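Tricorn protease (Thermoplasma acidophilum, PDB 1K32) degrades peptides as a serine protease in a six-subunit assembly, probably cutting peptides released by the proteasome into smaller pieces. Local coordinates at residues P335-Y340 with R973-T978; V200-H205 with F218-D223. All coordinates share one frame; numbering follows the deposited sequence.

Contact 1 (P335-Y340 with R973-T978); sequences PLRIRY and RLIDGT
Arg337 reaches from a blade of the seven-bladed beta propeller to the Leu974-Gly977 type I beta turn of the peptidase S41 region. Its CB leads into a chain bent at chi2 (-81°) and again at chi3 (141°). The bends carry it past Ile975. Arg337 CG lies 3.7 Å from Ile975 CG2. Arg337 NE is also 3.7 Å from Ile975 CG2, which sits over one face of the guanidinium, offset toward its rim. At the tip, two nitrogens grip one atom end-on. Arg337 NH1 and NH2 each donate to Arg973 O at 3.2 Å, and that oxygen lies in the guanidinium plane. NH2 meets it in the carbonyl plane; NH1 comes from above that plane. NH2 also forms a salt bridge with Glu666 of helix 656-674, so the group is probably well fixed. With an alanine here, Arg973 O would probably lose both donors, and Glu666 one of its charge partners. Asp976 and Thr978 close an Asx turn: Asp976 OD1 accepts from Thr978 N and OG1, and Arg702 contacts both side chains. Beside the arginine, Leu336 crosses Ile975 at about a right angle, with Leu336 CD1 4.1 Å from Ile975 CD1.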
loop_
_atom_site.group_PDB
_atom_site.type_symbol
_atom_site.label_atom_id
_atom_site.label_comp_id
_atom_site.label_asym_id
_atom_site.label_seq_id
_atom_site.Cartn_x
_atom_site.Cartn_y
_atom_site.Cartn_z
ATOM N N PRO A 335 37.366 11.540 -37.518
ATOM C CA PRO A 335 38.053 10.272 -37.782
ATOM C C PRO A 335 38.391 9.516 -36.501
ATOM O O PRO A 335 38.095 9.978 -35.398
ATOM C CB PRO A 335 39.293 10.707 -38.564
ATOM C CG PRO A 335 39.544 12.109 -38.051
ATOM C CD PRO A 335 38.157 12.681 -38.021
ATOM N N LEU A 336 39.035 8.364 -36.661
ATOM C CA LEU A 336 39.392 7.499 -35.545
ATOM C C LEU A 336 40.081 7.998 -34.292
ATOM O O LEU A 336 40.951 8.873 -34.292
ATOM C CB LEU A 336 40.153 6.268 -36.034
ATOM C CG LEU A 336 39.224 5.061 -36.195
ATOM C CD1 LEU A 336 40.039 3.826 -36.536
ATOM C CD2 LEU A 336 38.450 4.843 -34.904
ATOM N N ARG A 337 39.638 7.349 -33.226
ATOM C CA ARG A 337 40.021 7.518 -31.840
ATOM C C ARG A 337 39.617 8.758 -31.081
ATOM O O ARG A 337 40.433 9.590 -30.684
ATOM C CB ARG A 337 41.497 7.190 -31.621
ATOM C CG ARG A 337 41.654 5.846 -30.872
ATOM C CD ARG A 337 41.456 6.039 -29.376
ATOM N NE ARG A 337 40.719 4.989 -28.669
ATOM C CZ ARG A 337 41.263 3.915 -28.097
ATOM N NH1 ARG A 337 40.484 3.041 -27.465
ATOM N NH2 ARG A 337 42.577 3.702 -28.163
ATOM N N ILE A 338 38.309 8.855 -30.887
ATOM C CA ILE A 338 37.742 9.896 -30.071
ATOM C C ILE A 338 37.900 9.153 -28.741
ATOM O O ILE A 338 37.425 8.024 -28.599
ATOM C CB ILE A 338 36.250 10.124 -30.414
ATOM C CG1 ILE A 338 36.139 10.870 -31.752
ATOM C CG2 ILE A 338 35.561 10.894 -29.307
ATOM C CD1 ILE A 338 34.711 11.250 -32.140
ATOM N N ARG A 339 38.606 9.750 -27.789
ATOM C CA ARG A 339 38.834 9.097 -26.507
ATOM C C ARG A 339 37.800 9.435 -25.438
ATOM O O ARG A 339 37.408 8.567 -24.659
ATOM C CB ARG A 339 40.234 9.439 -25.977
ATOM C CG ARG A 339 41.390 8.929 -26.835
ATOM C CD ARG A 339 42.732 9.187 -26.152
ATOM N NE ARG A 339 43.870 8.877 -27.014
ATOM C CZ ARG A 339 44.193 7.659 -27.441
ATOM N NH1 ARG A 339 45.254 7.496 -28.227
ATOM N NH2 ARG A 339 43.467 6.603 -27.083
ATOM N N TYR A 340 37.386 10.698 -25.378
ATOM C CA TYR A 340 36.394 11.128 -24.393
ATOM C C TYR A 340 35.448 12.141 -25.019
ATOM O O TYR A 340 35.784 12.803 -26.006
ATOM C CB TYR A 340 37.059 11.763 -23.158
ATOM C CG TYR A 340 38.159 10.931 -22.536
ATOM C CD1 TYR A 340 39.488 11.118 -22.907
ATOM C CD2 TYR A 340 37.868 9.926 -21.607
ATOM C CE1 TYR A 340 40.500 10.332 -22.375
ATOM C CE2 TYR A 340 38.875 9.133 -21.074
ATOM C CZ TYR A 340 40.187 9.345 -21.464
ATOM O OH TYR A 340 41.195 8.577 -20.950
ATOM N N ARG A 973 43.453 0.589 -23.720
ATOM C CA ARG A 973 43.060 -0.538 -24.557
ATOM C C ARG A 973 42.967 -0.020 -25.984
ATOM O O ARG A 973 42.788 1.173 -26.191
ATOM C CB ARG A 973 41.680 -1.057 -24.150
ATOM C CG ARG A 973 41.577 -1.577 -22.742
ATOM C CD ARG A 973 40.194 -2.172 -22.517
ATOM N NE ARG A 973 40.189 -3.147 -21.429
ATOM C CZ ARG A 973 39.427 -4.236 -21.409
ATOM N NH1 ARG A 973 39.484 -5.072 -20.379
ATOM N NH2 ARG A 973 38.614 -4.497 -22.423
ATOM N N LEU A 974 43.082 -0.909 -26.964
ATOM C CA LEU A 974 42.955 -0.495 -28.353
ATOM C C LEU A 974 41.449 -0.347 -28.574
ATOM O O LEU A 974 40.653 -0.706 -27.695
ATOM C CB LEU A 974 43.554 -1.551 -29.286
ATOM C CG LEU A 974 45.028 -1.924 -29.045
ATOM C CD1 LEU A 974 45.457 -2.969 -30.073
ATOM C CD2 LEU A 974 45.916 -0.684 -29.139
ATOM N N ILE A 975 41.050 0.196 -29.717
ATOM C CA ILE A 975 39.629 0.398 -30.007
ATOM C C ILE A 975 38.771 -0.877 -29.990
ATOM O O ILE A 975 37.553 -0.801 -29.858
ATOM C CB ILE A 975 39.431 1.077 -31.376
ATOM C CG1 ILE A 975 40.083 0.220 -32.466
ATOM C CG2 ILE A 975 40.012 2.509 -31.348
ATOM C CD1 ILE A 975 39.932 0.777 -33.843
ATOM N N ASP A 976 39.391 -2.044 -30.133
ATOM C CA ASP A 976 38.629 -3.292 -30.132
ATOM C C ASP A 976 38.666 -3.995 -28.762
ATOM O O ASP A 976 38.311 -5.169 -28.649
ATOM C CB ASP A 976 39.176 -4.228 -31.216
ATOM C CG ASP A 976 40.492 -4.878 -30.821
ATOM O OD1 ASP A 976 41.274 -4.236 -30.083
ATOM O OD2 ASP A 976 40.746 -6.026 -31.255
ATOM N N GLY A 977 39.101 -3.280 -27.727
ATOM C CA GLY A 977 39.158 -3.865 -26.399
ATOM C C GLY A 977 40.487 -4.510 -26.026
ATOM O O GLY A 977 40.695 -4.874 -24.870
ATOM N N THR A 978 41.398 -4.640 -26.988
ATOM C CA THR A 978 42.701 -5.270 -26.733
ATOM C C THR A 978 43.536 -4.579 -25.647
ATOM O O THR A 978 43.735 -3.360 -25.673
ATOM C CB THR A 978 43.573 -5.318 -28.024
ATOM O OG1 THR A 978 42.890 -6.035 -29.055
ATOM C CG2 THR A 978 44.929 -6.012 -27.739
#

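Contact 2 (V200-H205 with F218-D223)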
loop_
_atom_site.group_PDB
_atom_site.type_symbol
_atom_site.label_atom_id
_atom_site.label_comp_id
_atom_site.label_asym_id
_atom_site.label_seq_id
_atom_site.Cartn_x
_atom_site.Cartn_y
_atom_site.Cartn_z
ATOM N N VAL A 200 70.980 -29.871 -25.989
ATOM C CA VAL A 200 70.980 -28.494 -26.475
ATOM C C VAL A 200 70.460 -27.548 -25.388
ATOM O O VAL A 200 69.263 -27.498 -25.089
ATOM C CB VAL A 200 70.140 -28.348 -27.751
ATOM C CG1 VAL A 200 70.140 -26.897 -28.207
ATOM C CG2 VAL A 200 70.722 -29.227 -28.850
ATOM N N ASP A 201 71.400 -26.826 -24.789
ATOM C CA ASP A 201 71.142 -25.862 -23.740
ATOM C C ASP A 201 72.053 -24.676 -24.064
ATOM O O ASP A 201 73.219 -24.658 -23.689
ATOM C CB ASP A 201 71.514 -26.464 -22.376
ATOM C CG ASP A 201 71.078 -25.592 -21.207
ATOM O OD1 ASP A 201 71.080 -24.349 -21.354
ATOM O OD2 ASP A 201 70.752 -26.149 -20.133
ATOM N N MET A 202 71.518 -23.700 -24.788
ATOM C CA MET A 202 72.275 -22.514 -25.178
ATOM C C MET A 202 71.852 -21.324 -24.330
ATOM O O MET A 202 70.848 -21.382 -23.623
ATOM C CB MET A 202 72.030 -22.206 -26.658
ATOM C CG MET A 202 72.593 -23.264 -27.599
ATOM S SD MET A 202 72.132 -23.054 -29.330
ATOM C CE MET A 202 70.794 -24.047 -29.412
ATOM N N SER A 203 72.617 -20.240 -24.404
ATOM C CA SER A 203 72.295 -19.056 -23.634
ATOM C C SER A 203 70.954 -18.479 -24.070
ATOM O O SER A 203 70.237 -17.903 -23.251
ATOM C CB SER A 203 73.395 -17.998 -23.779
ATOM O OG SER A 203 73.476 -17.521 -25.108
ATOM N N THR A 204 70.613 -18.644 -25.350
ATOM C CA THR A 204 69.355 -18.141 -25.893
ATOM C C THR A 204 68.295 -19.238 -26.074
ATOM O O THR A 204 68.566 -20.421 -25.906
ATOM C CB THR A 204 69.572 -17.419 -27.257
ATOM O OG1 THR A 204 70.136 -18.334 -28.208
ATOM C CG2 THR A 204 70.525 -16.223 -27.083
ATOM N N HIS A 205 67.090 -18.812 -26.427
ATOM C CA HIS A 205 65.933 -19.679 -26.622
ATOM C C HIS A 205 65.937 -20.478 -27.928
ATOM O O HIS A 205 66.113 -19.924 -29.001
ATOM C CB HIS A 205 64.677 -18.814 -26.566
ATOM C CG HIS A 205 63.418 -19.544 -26.906
ATOM N ND1 HIS A 205 62.907 -20.553 -26.117
ATOM C CD2 HIS A 205 62.532 -19.367 -27.912
ATOM C CE1 HIS A 205 61.755 -20.957 -26.618
ATOM N NE2 HIS A 205 61.503 -20.254 -27.706
ATOM N N PHE A 218 66.876 -26.120 -35.832
ATOM C CA PHE A 218 66.044 -25.297 -34.970
ATOM C C PHE A 218 66.339 -23.821 -35.161
ATOM O O PHE A 218 67.235 -23.437 -35.927
ATOM C CB PHE A 218 66.272 -25.685 -33.502
ATOM C CG PHE A 218 67.711 -25.613 -33.070
ATOM C CD1 PHE A 218 68.286 -24.401 -32.706
ATOM C CD2 PHE A 218 68.500 -26.763 -33.052
ATOM C CE1 PHE A 218 69.640 -24.336 -32.329
ATOM C CE2 PHE A 218 69.844 -26.711 -32.678
ATOM C CZ PHE A 218 70.417 -25.490 -32.316
ATOM N N ILE A 219 65.602 -22.995 -34.433
ATOM C CA ILE A 219 65.773 -21.561 -34.534
ATOM C C ILE A 219 66.200 -20.910 -33.226
ATOM O O ILE A 219 65.719 -21.282 -32.147
ATOM C CB ILE A 219 64.458 -20.894 -35.002
ATOM C CG1 ILE A 219 64.107 -21.368 -36.417
ATOM C CG2 ILE A 219 64.587 -19.364 -34.935
ATOM C CD1 ILE A 219 62.728 -20.942 -36.879
ATOM N N THR A 220 67.120 -19.946 -33.323
ATOM C CA THR A 220 67.558 -19.190 -32.148
ATOM C C THR A 220 68.214 -17.887 -32.573
ATOM O O THR A 220 68.619 -17.737 -33.719
ATOM C CB THR A 220 68.516 -19.992 -31.241
ATOM O OG1 THR A 220 68.648 -19.308 -29.989
ATOM C CG2 THR A 220 69.877 -20.140 -31.877
ATOM N N ASP A 221 68.302 -16.932 -31.663
ATOM C CA ASP A 221 68.897 -15.650 -32.011
ATOM C C ASP A 221 70.161 -15.366 -31.206
ATOM O O ASP A 221 70.448 -14.221 -30.851
ATOM C CB ASP A 221 67.869 -14.526 -31.822
ATOM C CG ASP A 221 67.340 -14.442 -30.397
ATOM O OD1 ASP A 221 66.375 -13.685 -30.162
ATOM O OD2 ASP A 221 67.888 -15.125 -29.508
ATOM N N ILE A 222 70.933 -16.417 -30.950
ATOM C CA ILE A 222 72.153 -16.272 -30.173
ATOM C C ILE A 222 73.144 -15.282 -30.780
ATOM O O ILE A 222 73.997 -14.754 -30.075
ATOM C CB ILE A 222 72.857 -17.620 -29.990
ATOM C CG1 ILE A 222 74.009 -17.460 -28.997
ATOM C CG2 ILE A 222 73.338 -18.134 -31.339
ATOM C CD1 ILE A 222 74.571 -18.752 -28.489
ATOM N N ASP A 223 73.027 -15.024 -32.078
ATOM C CA ASP A 223 73.929 -14.090 -32.740
ATOM C C ASP A 223 73.297 -12.714 -32.967
ATOM O O ASP A 223 73.841 -11.880 -33.689
ATOM C CB ASP A 223 74.428 -14.704 -34.061
ATOM C CG ASP A 223 75.385 -15.888 -33.834
ATOM O OD1 ASP A 223 75.451 -16.800 -34.684
ATOM O OD2 ASP A 223 76.084 -15.900 -32.796
HETATM O O HOH W 1 66.104 -15.898 -27.473
#
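Phe218 opens the second segment in an apolar group with Val200 and Met202. The Met202 and Phe218 side chains come at each other from opposite directions, with Met202 SD 5.2 Å from the Phe218 ring centroid, an oblique Met-aromatic contact. Val200 CG1 reaches Phe218 CZ at 4.4 Å. The setting is a beta propeller: 200-205 is the link from the last strand of one blade to the first of the next, and 218-223 holds the end of that next blade's second strand, 215-220, and the turn after it. Thr220 OG1, the polar centre, lies anti to the backbone N (chi1 -167°), turned to the link. Thr220 OG1 accepts a short bond from Thr204 OG1, 2.5 Å away. Thr220 OG1 donates to His205 O at 2.8 Å, from above the carbonyl plane. Asp221 OD2 accepts from a water that accepts from His205 N; its OD1 takes Gly178 N. Asp221 N, buried here, has no partner in the model. Ile222 crosses Thr204 at about a right angle, with Thr204 CG2 3.5 Å from Ile222 CA. Ile222 CD1 is 3.8 Å from Ser203 OG. Two threonine hydroxyls, hydrogen-bonded in a chain, thus tie the link's backbone, at His205 O, to the strand.

In the fold
From the N terminus the chain first builds a six-bladed propeller. Contact 2 lies in it and closes a short loop: only 12 residues separate its segments. It binds the end of the blade 156-200 to the blade 207-240. The chain then enters the seven-bladed propeller, where 335-340 begins the blade 338-373. The partner 973-978 follows with 632 residues in between, among them the remaining blades and helix 656-674, and lies within the peptidase S41 region. Contact 1 thus closes a very long loop, joining propeller to peptidase. The two contacts run in series and neither nest nor cross. The centres of contact 1 and contact 2 lie about 38 Å apart, and the nearest atoms of contact 1 and contact 2 about 22 Å.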